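Local coordinates for protein phosphodiesterase (Candida albicans, PDB 6CPU) that belongs to the cyclic nucleotide phosphodiesterase family of the HD superfamily, has a mostly helical fold and holds a zinc and a magnesium ion, at residues R127-T138 / E486-I494; L230-Y240 / F276-F287. All coordinates share one frame; numbering follows the deposited sequence.

Interaction 1 of 2, residues R127-T138 / E486-I494; sequences RISRVGNWTGTT and EVELLKSVI
Arg127 and Glu486 form the salt bridge between these two helices. With CG anti to the backbone N (chi1 167°) and a bend at chi2, Arg127 brings NE to Glu486. NE of Arg127 donates to OE1 of Glu486 at 2.8 Å, on the syn side but 31° out of the carboxylate plane. A water accepts from NH2 of Arg127 and donates to OE1. CG2 of Val131 lies over the centre of the guanidinium. NH1 of Arg127 makes a salt bridge to Asp41, NH2 hydrogen-bonds Asn271, and OE2 of Glu486 hydrogen-bonds Tyr508, probably holding both groups.

The apolar part centres on Ile128, a knob in a hole made by Glu486, Leu489, Leu490 and Val493. CG2 of Ile128 is 3.7 Å from CD1 of Leu490, while its CD1 lies 3.6 Å from O of Glu486. CD2 of Leu490 meets CG1 of Val131 at 3.7 Å.

A Schellman motif at Gly136 ends helix 127-135. O of Thr137 is 3.6 Å from CG1 of Ile494, and CG2 of Thr138 touches Leu490 and Ile494.

The axes of 127-135 and 486-494, the latter on helix 470-495, cross at -75°. Phe360 of helix 358-363 packs against Thr137 and Leu490.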
loop_
_atom_site.group_PDB
_atom_site.type_symbol
_atom_site.label_atom_id
_atom_site.label_comp_id
_atom_site.label_asym_id
_atom_site.label_seq_id
_atom_site.Cartn_x
_atom_site.Cartn_y
_atom_site.Cartn_z
ATOM N N ARG A 127 5.592 -15.851 10.296
ATOM C CA ARG A 127 5.534 -15.053 9.071
ATOM C C ARG A 127 5.531 -15.888 7.805
ATOM O O ARG A 127 4.796 -15.600 6.858
ATOM C CB ARG A 127 6.709 -14.064 9.060
ATOM C CG ARG A 127 7.004 -13.355 7.751
ATOM C CD ARG A 127 5.960 -12.315 7.364
ATOM N NE ARG A 127 6.217 -11.811 6.024
ATOM C CZ ARG A 127 5.399 -11.025 5.324
ATOM N NH1 ARG A 127 4.247 -10.599 5.835
ATOM N NH2 ARG A 127 5.745 -10.653 4.107
ATOM N N ILE A 128 6.341 -16.941 7.781
ATOM C CA ILE A 128 6.440 -17.753 6.586
ATOM C C ILE A 128 5.172 -18.576 6.417
ATOM O O ILE A 128 4.688 -18.731 5.297
ATOM C CB ILE A 128 7.704 -18.658 6.604
ATOM C CG1 ILE A 128 8.963 -17.805 6.833
ATOM C CG2 ILE A 128 7.819 -19.451 5.318
ATOM C CD1 ILE A 128 9.284 -16.777 5.775
ATOM N N SER A 129 4.622 -19.076 7.521
ATOM C CA SER A 129 3.310 -19.735 7.508
ATOM C C SER A 129 2.225 -18.784 6.959
ATOM O O SER A 129 1.383 -19.184 6.144
ATOM C CB SER A 129 2.932 -20.171 8.918
ATOM O OG SER A 129 1.736 -20.931 8.957
ATOM N N ARG A 130 2.251 -17.547 7.433
ATOM C CA ARG A 130 1.236 -16.546 7.039
ATOM C C ARG A 130 1.247 -16.270 5.533
ATOM O O ARG A 130 0.191 -16.219 4.888
ATOM C CB ARG A 130 1.423 -15.248 7.797
ATOM C CG ARG A 130 1.012 -15.297 9.252
ATOM C CD ARG A 130 0.900 -13.913 9.874
ATOM N NE ARG A 130 2.142 -13.145 9.898
ATOM C CZ ARG A 130 3.108 -13.263 10.808
ATOM N NH1 ARG A 130 3.040 -14.171 11.777
ATOM N NH2 ARG A 130 4.172 -12.467 10.718
ATOM N N VAL A 131 2.435 -16.099 4.966
ATOM C CA VAL A 131 2.573 -15.831 3.543
ATOM C C VAL A 131 2.091 -17.045 2.740
ATOM O O VAL A 131 1.432 -16.893 1.723
ATOM C CB VAL A 131 4.021 -15.423 3.169
ATOM C CG1 VAL A 131 4.162 -15.255 1.664
ATOM C CG2 VAL A 131 4.435 -14.145 3.898
ATOM N N GLY A 132 2.430 -18.247 3.193
ATOM C CA GLY A 132 1.939 -19.459 2.542
ATOM C C GLY A 132 0.414 -19.551 2.551
ATOM O O GLY A 132 -0.184 -19.988 1.561
ATOM N N ASN A 133 -0.200 -19.152 3.659
ATOM C CA ASN A 133 -1.669 -19.150 3.775
ATOM C C ASN A 133 -2.261 -18.215 2.715
ATOM O O ASN A 133 -3.166 -18.612 1.964
ATOM C CB ASN A 133 -2.159 -18.648 5.132
ATOM C CG ASN A 133 -1.780 -19.539 6.315
ATOM O OD1 ASN A 133 -1.664 -20.763 6.220
ATOM N ND2 ASN A 133 -1.651 -18.897 7.476
ATOM N N TRP A 134 -1.775 -16.976 2.687
ATOM C CA TRP A 134 -2.346 -15.942 1.805
ATOM C C TRP A 134 -2.224 -16.349 0.343
ATOM O O TRP A 134 -3.151 -16.138 -0.435
ATOM C CB TRP A 134 -1.657 -14.597 1.986
ATOM C CG TRP A 134 -1.767 -14.017 3.347
ATOM C CD1 TRP A 134 -2.824 -14.108 4.208
ATOM C CD2 TRP A 134 -0.801 -13.193 3.977
ATOM N NE1 TRP A 134 -2.547 -13.411 5.375
ATOM C CE2 TRP A 134 -1.311 -12.839 5.252
ATOM C CE3 TRP A 134 0.462 -12.736 3.601
ATOM C CZ2 TRP A 134 -0.604 -12.033 6.138
ATOM C CZ3 TRP A 134 1.173 -11.952 4.503
ATOM C CH2 TRP A 134 0.637 -11.616 5.750
ATOM N N THR A 135 -1.066 -16.905 -0.029
ATOM C CA THR A 135 -0.774 -17.213 -1.424
ATOM C C THR A 135 -1.288 -18.594 -1.854
ATOM O O THR A 135 -1.216 -18.924 -3.039
ATOM C CB THR A 135 0.745 -17.185 -1.697
ATOM O OG1 THR A 135 1.379 -18.089 -0.786
ATOM C CG2 THR A 135 1.318 -15.794 -1.535
ATOM N N GLY A 136 -1.763 -19.407 -0.911
ATOM C CA GLY A 136 -2.260 -20.749 -1.225
ATOM C C GLY A 136 -1.174 -21.731 -1.638
ATOM O O GLY A 136 -1.430 -22.675 -2.396
ATOM N N THR A 137 0.042 -21.503 -1.154
ATOM C CA THR A 137 1.202 -22.325 -1.579
ATOM C C THR A 137 1.647 -23.337 -0.528
ATOM O O THR A 137 2.531 -24.164 -0.806
ATOM C CB THR A 137 2.390 -21.441 -2.006
ATOM O OG1 THR A 137 2.747 -20.542 -0.946
ATOM C CG2 THR A 137 2.045 -20.652 -3.252
ATOM N N THR A 138 1.046 -23.289 0.661
ATOM C CA THR A 138 1.330 -24.265 1.728
ATOM C C THR A 138 0.087 -25.073 2.171
ATOM O O THR A 138 -0.211 -25.177 3.370
ATOM C CB THR A 138 1.951 -23.582 2.958
ATOM O OG1 THR A 138 1.103 -22.512 3.404
ATOM C CG2 THR A 138 3.333 -23.037 2.628
ATOM N N GLU A 486 12.917 -13.827 2.934
ATOM C CA GLU A 486 11.696 -14.514 3.350
ATOM C C GLU A 486 11.125 -15.368 2.213
ATOM O O GLU A 486 10.672 -16.485 2.451
ATOM C CB GLU A 486 10.651 -13.509 3.855
ATOM C CG GLU A 486 11.035 -12.813 5.168
ATOM C CD GLU A 486 9.911 -11.926 5.716
ATOM O OE1 GLU A 486 8.871 -11.831 5.022
ATOM O OE2 GLU A 486 10.055 -11.353 6.828
ATOM N N VAL A 487 11.147 -14.853 0.990
ATOM C CA VAL A 487 10.661 -15.631 -0.155
ATOM C C VAL A 487 11.530 -16.884 -0.359
ATOM O O VAL A 487 11.016 -17.979 -0.601
ATOM C CB VAL A 487 10.586 -14.784 -1.440
ATOM C CG1 VAL A 487 10.184 -15.636 -2.638
ATOM C CG2 VAL A 487 9.568 -13.658 -1.264
ATOM N N GLU A 488 12.846 -16.736 -0.202
ATOM C CA GLU A 488 13.745 -17.898 -0.285
ATOM C C GLU A 488 13.426 -18.935 0.793
ATOM O O GLU A 488 13.454 -20.130 0.532
ATOM C CB GLU A 488 15.213 -17.451 -0.197
ATOM C CG GLU A 488 15.702 -16.704 -1.421
ATOM C CD GLU A 488 15.556 -17.508 -2.699
ATOM O OE1 GLU A 488 15.862 -18.717 -2.667
ATOM O OE2 GLU A 488 15.124 -16.947 -3.735
ATOM N N LEU A 489 13.087 -18.481 1.997
ATOM C CA LEU A 489 12.765 -19.383 3.089
ATOM C C LEU A 489 11.419 -20.092 2.836
ATOM O O LEU A 489 11.269 -21.273 3.120
ATOM C CB LEU A 489 12.746 -18.598 4.397
ATOM C CG LEU A 489 12.839 -19.297 5.735
ATOM C CD1 LEU A 489 14.005 -20.284 5.791
ATOM C CD2 LEU A 489 13.001 -18.227 6.809
ATOM N N LEU A 490 10.444 -19.363 2.295
ATOM C CA LEU A 490 9.161 -19.976 1.939
ATOM C C LEU A 490 9.325 -21.064 0.875
ATOM O O LEU A 490 8.762 -22.138 1.008
ATOM C CB LEU A 490 8.198 -18.912 1.442
ATOM C CG LEU A 490 6.832 -19.427 0.986
ATOM C CD1 LEU A 490 6.143 -20.231 2.064
ATOM C CD2 LEU A 490 5.995 -18.227 0.547
ATOM N N LYS A 491 10.103 -20.778 -0.164
ATOM C CA LYS A 491 10.422 -21.780 -1.188
ATOM C C LYS A 491 11.053 -23.040 -0.572
ATOM O O LYS A 491 10.680 -24.165 -0.913
ATOM C CB LYS A 491 11.360 -21.206 -2.241
ATOM C CG LYS A 491 10.790 -20.125 -3.146
ATOM C CD LYS A 491 11.751 -19.915 -4.303
ATOM C CE LYS A 491 11.783 -18.499 -4.830
ATOM N NZ LYS A 491 13.056 -18.267 -5.573
ATOM N N SER A 492 11.992 -22.856 0.347
ATOM C CA SER A 492 12.624 -24.005 1.008
ATOM C C SER A 492 11.636 -24.806 1.857
ATOM O O SER A 492 11.678 -26.036 1.865
ATOM C CB SER A 492 13.847 -23.561 1.820
ATOM O OG SER A 492 14.803 -22.960 0.959
ATOM N N VAL A 493 10.707 -24.129 2.537
ATOM C CA VAL A 493 9.672 -24.828 3.295
ATOM C C VAL A 493 8.813 -25.669 2.348
ATOM O O VAL A 493 8.520 -26.826 2.629
ATOM C CB VAL A 493 8.746 -23.842 4.071
ATOM C CG1 VAL A 493 7.527 -24.562 4.631
ATOM C CG2 VAL A 493 9.499 -23.135 5.175
ATOM N N ILE A 494 8.367 -25.078 1.243
ATOM C CA ILE A 494 7.516 -25.815 0.308
ATOM C C ILE A 494 8.266 -27.017 -0.290
ATOM O O ILE A 494 7.716 -28.117 -0.390
ATOM C CB ILE A 494 6.987 -24.919 -0.816
ATOM C CG1 ILE A 494 6.067 -23.838 -0.215
ATOM C CG2 ILE A 494 6.232 -25.761 -1.843
ATOM C CD1 ILE A 494 5.897 -22.633 -1.110
HETATM O O HOH W 1 7.669 -11.969 2.585
#

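Interaction 2 of 2, residues L230-Y240 / F276-F287; sequences LVYCVYLMIDY and FRHAVDVLQACF. With ZN (zinc ion), chain B.
The side chain of Met237 packs on the ring of Phe287. CG of Met237 sits over the centre of the Phe287 ring in a CH-pi contact, 3.6 Å from the centroid and 6° off the ring normal. SD of Met237 lies obliquely, 4.2 Å from the same centroid, a Met-aromatic contact. The chain then bends at chi3 (-83°), which carries CE of Met237 to CD2 of Leu283 at 3.8 Å. Tyr240 meets the edge of the Phe287 ring through CD2, 3.6 Å from CZ of Phe287. The OH of Tyr240 bonds the carbonyl of Pro297.

The apolar packing has two knobs in holes. Met237 fits among Val280, Leu283, Gln284 and Phe287. Val280 fits among Leu230, Cys233, Val234 and Met237. The packing is tight at CG2 of Val234 and CG2 of Val280, 3.4 Å apart. Leu230 divides its branches: CD1 touches CB of Arg277 at 3.7 Å, and CD2 touches CG1 of Val280. Its CB reaches CE2 of Phe276. Val231 N lies at the edge of the Phe276 ring.

Helix 276-292 supplies one zinc ligand, His278. NE2 of His278 binds the zinc ion at 2.2 Å, with two waters, His349, Asp350 and Asp462 as further ligands.

The axes of 230-240 and 276-287 make an angle of 26°, both running in about the same N-to-C direction. Helix 336-348 packs on Val234, Ile238 and Leu283, helix 253-264 on Val231 and Val234, and helix 446-462 on Val282, Ala285 and Cys286.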
loop_
_atom_site.group_PDB
_atom_site.type_symbol
_atom_site.label_atom_id
_atom_site.label_comp_id
_atom_site.label_asym_id
_atom_site.label_seq_id
_atom_site.Cartn_x
_atom_site.Cartn_y
_atom_site.Cartn_z
ATOM N N LEU A 230 2.416 8.171 8.099
ATOM C CA LEU A 230 2.250 7.907 6.671
ATOM C C LEU A 230 0.823 8.158 6.188
ATOM O O LEU A 230 0.608 8.645 5.074
ATOM C CB LEU A 230 2.717 6.490 6.335
ATOM C CG LEU A 230 4.246 6.332 6.419
ATOM C CD1 LEU A 230 4.642 4.865 6.584
ATOM C CD2 LEU A 230 4.952 6.969 5.217
ATOM N N VAL A 231 -0.153 7.849 7.033
ATOM C CA VAL A 231 -1.552 8.170 6.735
ATOM C C VAL A 231 -1.689 9.671 6.492
ATOM O O VAL A 231 -2.312 10.110 5.502
ATOM C CB VAL A 231 -2.487 7.731 7.886
ATOM C CG1 VAL A 231 -3.890 8.331 7.740
ATOM C CG2 VAL A 231 -2.565 6.215 7.940
ATOM N N TYR A 232 -1.114 10.463 7.390
ATOM C CA TYR A 232 -1.218 11.919 7.243
ATOM C C TYR A 232 -0.489 12.419 6.001
ATOM O O TYR A 232 -0.969 13.324 5.338
ATOM C CB TYR A 232 -0.713 12.653 8.475
ATOM C CG TYR A 232 -1.184 14.088 8.485
ATOM C CD1 TYR A 232 -0.345 15.124 8.069
ATOM C CD2 TYR A 232 -2.476 14.407 8.888
ATOM C CE1 TYR A 232 -0.780 16.447 8.070
ATOM C CE2 TYR A 232 -2.918 15.725 8.899
ATOM C CZ TYR A 232 -2.070 16.741 8.487
ATOM O OH TYR A 232 -2.514 18.062 8.487
ATOM N N CYS A 233 0.672 11.836 5.692
ATOM C CA CYS A 233 1.370 12.151 4.448
ATOM C C CYS A 233 0.500 11.940 3.212
ATOM O O CYS A 233 0.484 12.778 2.307
ATOM C CB CYS A 233 2.655 11.338 4.313
ATOM S SG CYS A 233 3.952 11.758 5.512
ATOM N N VAL A 234 -0.227 10.825 3.166
ATOM C CA VAL A 234 -1.137 10.583 2.062
ATOM C C VAL A 234 -2.211 11.678 2.008
ATOM O O VAL A 234 -2.524 12.190 0.938
ATOM C CB VAL A 234 -1.807 9.200 2.163
ATOM C CG1 VAL A 234 -2.830 9.019 1.048
ATOM C CG2 VAL A 234 -0.767 8.094 2.077
ATOM N N TYR A 235 -2.761 12.039 3.161
ATOM C CA TYR A 235 -3.771 13.088 3.219
ATOM C C TYR A 235 -3.224 14.400 2.627
ATOM O O TYR A 235 -3.880 15.031 1.809
ATOM C CB TYR A 235 -4.278 13.289 4.657
ATOM C CG TYR A 235 -4.884 14.651 4.882
ATOM C CD1 TYR A 235 -6.104 14.994 4.313
ATOM C CD2 TYR A 235 -4.208 15.622 5.619
ATOM C CE1 TYR A 235 -6.652 16.266 4.502
ATOM C CE2 TYR A 235 -4.747 16.883 5.814
ATOM C CZ TYR A 235 -5.963 17.202 5.249
ATOM O OH TYR A 235 -6.482 18.472 5.453
ATOM N N LEU A 236 -2.019 14.787 3.028
ATOM C CA LEU A 236 -1.398 16.012 2.515
ATOM C C LEU A 236 -1.322 16.014 0.990
ATOM O O LEU A 236 -1.698 16.988 0.332
ATOM C CB LEU A 236 0.007 16.187 3.100
ATOM C CG LEU A 236 0.055 16.543 4.579
ATOM C CD1 LEU A 236 1.481 16.474 5.090
ATOM C CD2 LEU A 236 -0.567 17.912 4.838
ATOM N N MET A 237 -0.875 14.899 0.425
ATOM C CA MET A 237 -0.694 14.801 -1.018
ATOM C C MET A 237 -1.980 14.715 -1.818
ATOM O O MET A 237 -2.134 15.405 -2.835
ATOM C CB MET A 237 0.228 13.637 -1.334
ATOM C CG MET A 237 1.641 13.931 -0.903
ATOM S SD MET A 237 2.798 12.621 -1.296
ATOM C CE MET A 237 2.557 11.488 0.072
ATOM N N ILE A 238 -2.920 13.894 -1.363
ATOM C CA ILE A 238 -4.180 13.746 -2.077
ATOM C C ILE A 238 -5.082 14.975 -1.928
ATOM O O ILE A 238 -5.699 15.402 -2.905
ATOM C CB ILE A 238 -4.927 12.462 -1.658
ATOM C CG1 ILE A 238 -4.064 11.225 -1.946
ATOM C CG2 ILE A 238 -6.264 12.362 -2.366
ATOM C CD1 ILE A 238 -3.837 10.913 -3.410
ATOM N N ASP A 239 -5.172 15.539 -0.727
ATOM C CA ASP A 239 -5.965 16.758 -0.526
ATOM C C ASP A 239 -5.460 17.865 -1.453
ATOM O O ASP A 239 -6.256 18.550 -2.098
ATOM C CB ASP A 239 -5.914 17.207 0.936
ATOM C CG ASP A 239 -6.888 18.347 1.251
ATOM O OD1 ASP A 239 -7.941 18.458 0.605
ATOM O OD2 ASP A 239 -6.605 19.126 2.183
ATOM N N TYR A 240 -4.140 17.994 -1.539
ATOM C CA TYR A 240 -3.473 19.013 -2.363
ATOM C C TYR A 240 -3.824 18.858 -3.847
ATOM O O TYR A 240 -4.094 19.839 -4.534
ATOM C CB TYR A 240 -1.960 18.919 -2.160
ATOM C CG TYR A 240 -1.152 20.087 -2.693
ATOM C CD1 TYR A 240 -1.164 21.318 -2.046
ATOM C CD2 TYR A 240 -0.346 19.949 -3.826
ATOM C CE1 TYR A 240 -0.413 22.389 -2.520
ATOM C CE2 TYR A 240 0.416 21.018 -4.306
ATOM C CZ TYR A 240 0.379 22.232 -3.641
ATOM O OH TYR A 240 1.120 23.294 -4.118
ATOM N N PHE A 276 2.495 -0.593 3.378
ATOM C CA PHE A 276 1.891 0.734 3.177
ATOM C C PHE A 276 2.978 1.807 3.008
ATOM O O PHE A 276 2.813 2.734 2.225
ATOM C CB PHE A 276 1.010 1.044 4.361
ATOM C CG PHE A 276 0.310 2.358 4.274
ATOM C CD1 PHE A 276 -0.562 2.621 3.240
ATOM C CD2 PHE A 276 0.474 3.307 5.284
ATOM C CE1 PHE A 276 -1.216 3.842 3.172
ATOM C CE2 PHE A 276 -0.196 4.520 5.227
ATOM C CZ PHE A 276 -1.035 4.781 4.175
ATOM N N ARG A 277 4.095 1.644 3.704
ATOM C CA ARG A 277 5.227 2.586 3.577
ATOM C C ARG A 277 5.737 2.674 2.126
ATOM O O ARG A 277 6.001 3.781 1.643
ATOM C CB ARG A 277 6.352 2.247 4.566
ATOM C CG ARG A 277 7.611 3.114 4.467
ATOM C CD ARG A 277 8.628 2.825 5.562
ATOM N NE ARG A 277 8.066 3.115 6.874
ATOM C CZ ARG A 277 7.554 2.227 7.714
ATOM N NH1 ARG A 277 7.586 0.917 7.461
ATOM N NH2 ARG A 277 7.021 2.656 8.842
ATOM N N HIS A 278 5.844 1.532 1.442
ATOM C CA HIS A 278 6.228 1.492 0.015
ATOM C C HIS A 278 5.213 2.208 -0.852
ATOM O O HIS A 278 5.579 2.975 -1.735
ATOM C CB HIS A 278 6.436 0.044 -0.482
ATOM C CG HIS A 278 6.570 -0.090 -1.974
ATOM N ND1 HIS A 278 7.601 0.482 -2.691
ATOM C CD2 HIS A 278 5.799 -0.743 -2.882
ATOM C CE1 HIS A 278 7.457 0.191 -3.975
ATOM N NE2 HIS A 278 6.370 -0.551 -4.121
ATOM N N ALA A 279 3.924 1.955 -0.606
ATOM C CA ALA A 279 2.869 2.618 -1.351
ATOM C C ALA A 279 2.968 4.141 -1.236
ATOM O O ALA A 279 2.842 4.872 -2.243
ATOM C CB ALA A 279 1.499 2.143 -0.883
ATOM N N VAL A 280 3.177 4.611 -0.009
ATOM C CA VAL A 280 3.240 6.034 0.256
ATOM C C VAL A 280 4.525 6.634 -0.355
ATOM O O VAL A 280 4.497 7.717 -0.909
ATOM C CB VAL A 280 3.119 6.338 1.762
ATOM C CG1 VAL A 280 3.265 7.831 2.013
ATOM C CG2 VAL A 280 1.767 5.840 2.294
ATOM N N ASP A 281 5.615 5.888 -0.291
ATOM C CA ASP A 281 6.848 6.268 -0.977
ATOM C C ASP A 281 6.646 6.443 -2.484
ATOM O O ASP A 281 7.061 7.455 -3.060
ATOM C CB ASP A 281 7.911 5.219 -0.721
ATOM C CG ASP A 281 9.251 5.620 -1.272
ATOM O OD1 ASP A 281 9.787 6.657 -0.822
ATOM O OD2 ASP A 281 9.756 4.890 -2.139
ATOM N N VAL A 282 6.000 5.472 -3.129
ATOM C CA VAL A 282 5.717 5.545 -4.567
ATOM C C VAL A 282 4.778 6.704 -4.903
ATOM O O VAL A 282 4.961 7.423 -5.907
ATOM C CB VAL A 282 5.149 4.194 -5.111
ATOM C CG1 VAL A 282 4.664 4.328 -6.542
ATOM C CG2 VAL A 282 6.203 3.103 -5.019
ATOM N N LEU A 283 3.783 6.915 -4.057
ATOM C CA LEU A 283 2.885 8.057 -4.207
ATOM C C LEU A 283 3.684 9.374 -4.141
ATOM O O LEU A 283 3.495 10.285 -4.958
ATOM C CB LEU A 283 1.819 8.030 -3.101
ATOM C CG LEU A 283 0.999 9.297 -2.859
ATOM C CD1 LEU A 283 0.160 9.629 -4.073
ATOM C CD2 LEU A 283 0.111 9.147 -1.635
ATOM N N GLN A 284 4.568 9.448 -3.164
ATOM C CA GLN A 284 5.383 10.648 -2.936
ATOM C C GLN A 284 6.348 10.918 -4.092
ATOM O O GLN A 284 6.567 12.078 -4.447
ATOM C CB GLN A 284 6.140 10.517 -1.622
ATOM C CG GLN A 284 6.741 11.828 -1.101
ATOM C CD GLN A 284 8.217 12.016 -1.456
ATOM O OE1 GLN A 284 8.836 11.188 -2.149
ATOM N NE2 GLN A 284 8.802 13.088 -0.927
ATOM N N ALA A 285 6.929 9.857 -4.658
ATOM C CA ALA A 285 7.738 9.982 -5.883
ATOM C C ALA A 285 6.909 10.557 -7.013
ATOM O O ALA A 285 7.310 11.540 -7.640
ATOM C CB ALA A 285 8.326 8.642 -6.284
ATOM N N CYS A 286 5.747 9.959 -7.268
ATOM C CA CYS A 286 4.815 10.494 -8.273
ATOM C C CYS A 286 4.492 11.954 -7.994
ATOM O O CYS A 286 4.460 12.787 -8.910
ATOM C CB CYS A 286 3.498 9.711 -8.294
ATOM S SG CYS A 286 3.537 8.224 -9.302
ATOM N N PHE A 287 4.230 12.245 -6.727
ATOM C CA PHE A 287 3.900 13.601 -6.294
ATOM C C PHE A 287 5.005 14.589 -6.707
ATOM O O PHE A 287 4.722 15.628 -7.302
ATOM C CB PHE A 287 3.688 13.615 -4.784
ATOM C CG PHE A 287 3.020 14.852 -4.265
ATOM C CD1 PHE A 287 1.704 15.124 -4.581
ATOM C CD2 PHE A 287 3.700 15.725 -3.432
ATOM C CE1 PHE A 287 1.070 16.249 -4.094
ATOM C CE2 PHE A 287 3.071 16.859 -2.931
ATOM C CZ PHE A 287 1.755 17.123 -3.269
HETATM ZN ZN ZN B . 5.416 -1.387 -5.901
HETATM O O HOH W 2 7.076 -2.839 -5.735
HETATM O O HOH W 3 4.860 -2.533 -7.651
#

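In the fold
Interaction 1 joins residues 348 positions apart, and both segments of interaction 2 fall within that interval. The two centres are 29 Å apart, and the nearest atoms are about 10 Å apart without touching. They share no helix. The centre of interaction 2 is about 10 Å from the centre of the chain, and its helix 276-292 supplies a zinc ligand. The centre of interaction 1 is about 20 Å from the centre of the chain, where helix 127-135 meets helix 470-495. Segments 276-287 and 486-494 both belong to the phosphodiesterase family region. The two contacts thus join different helix pairs at two separate places in the chain.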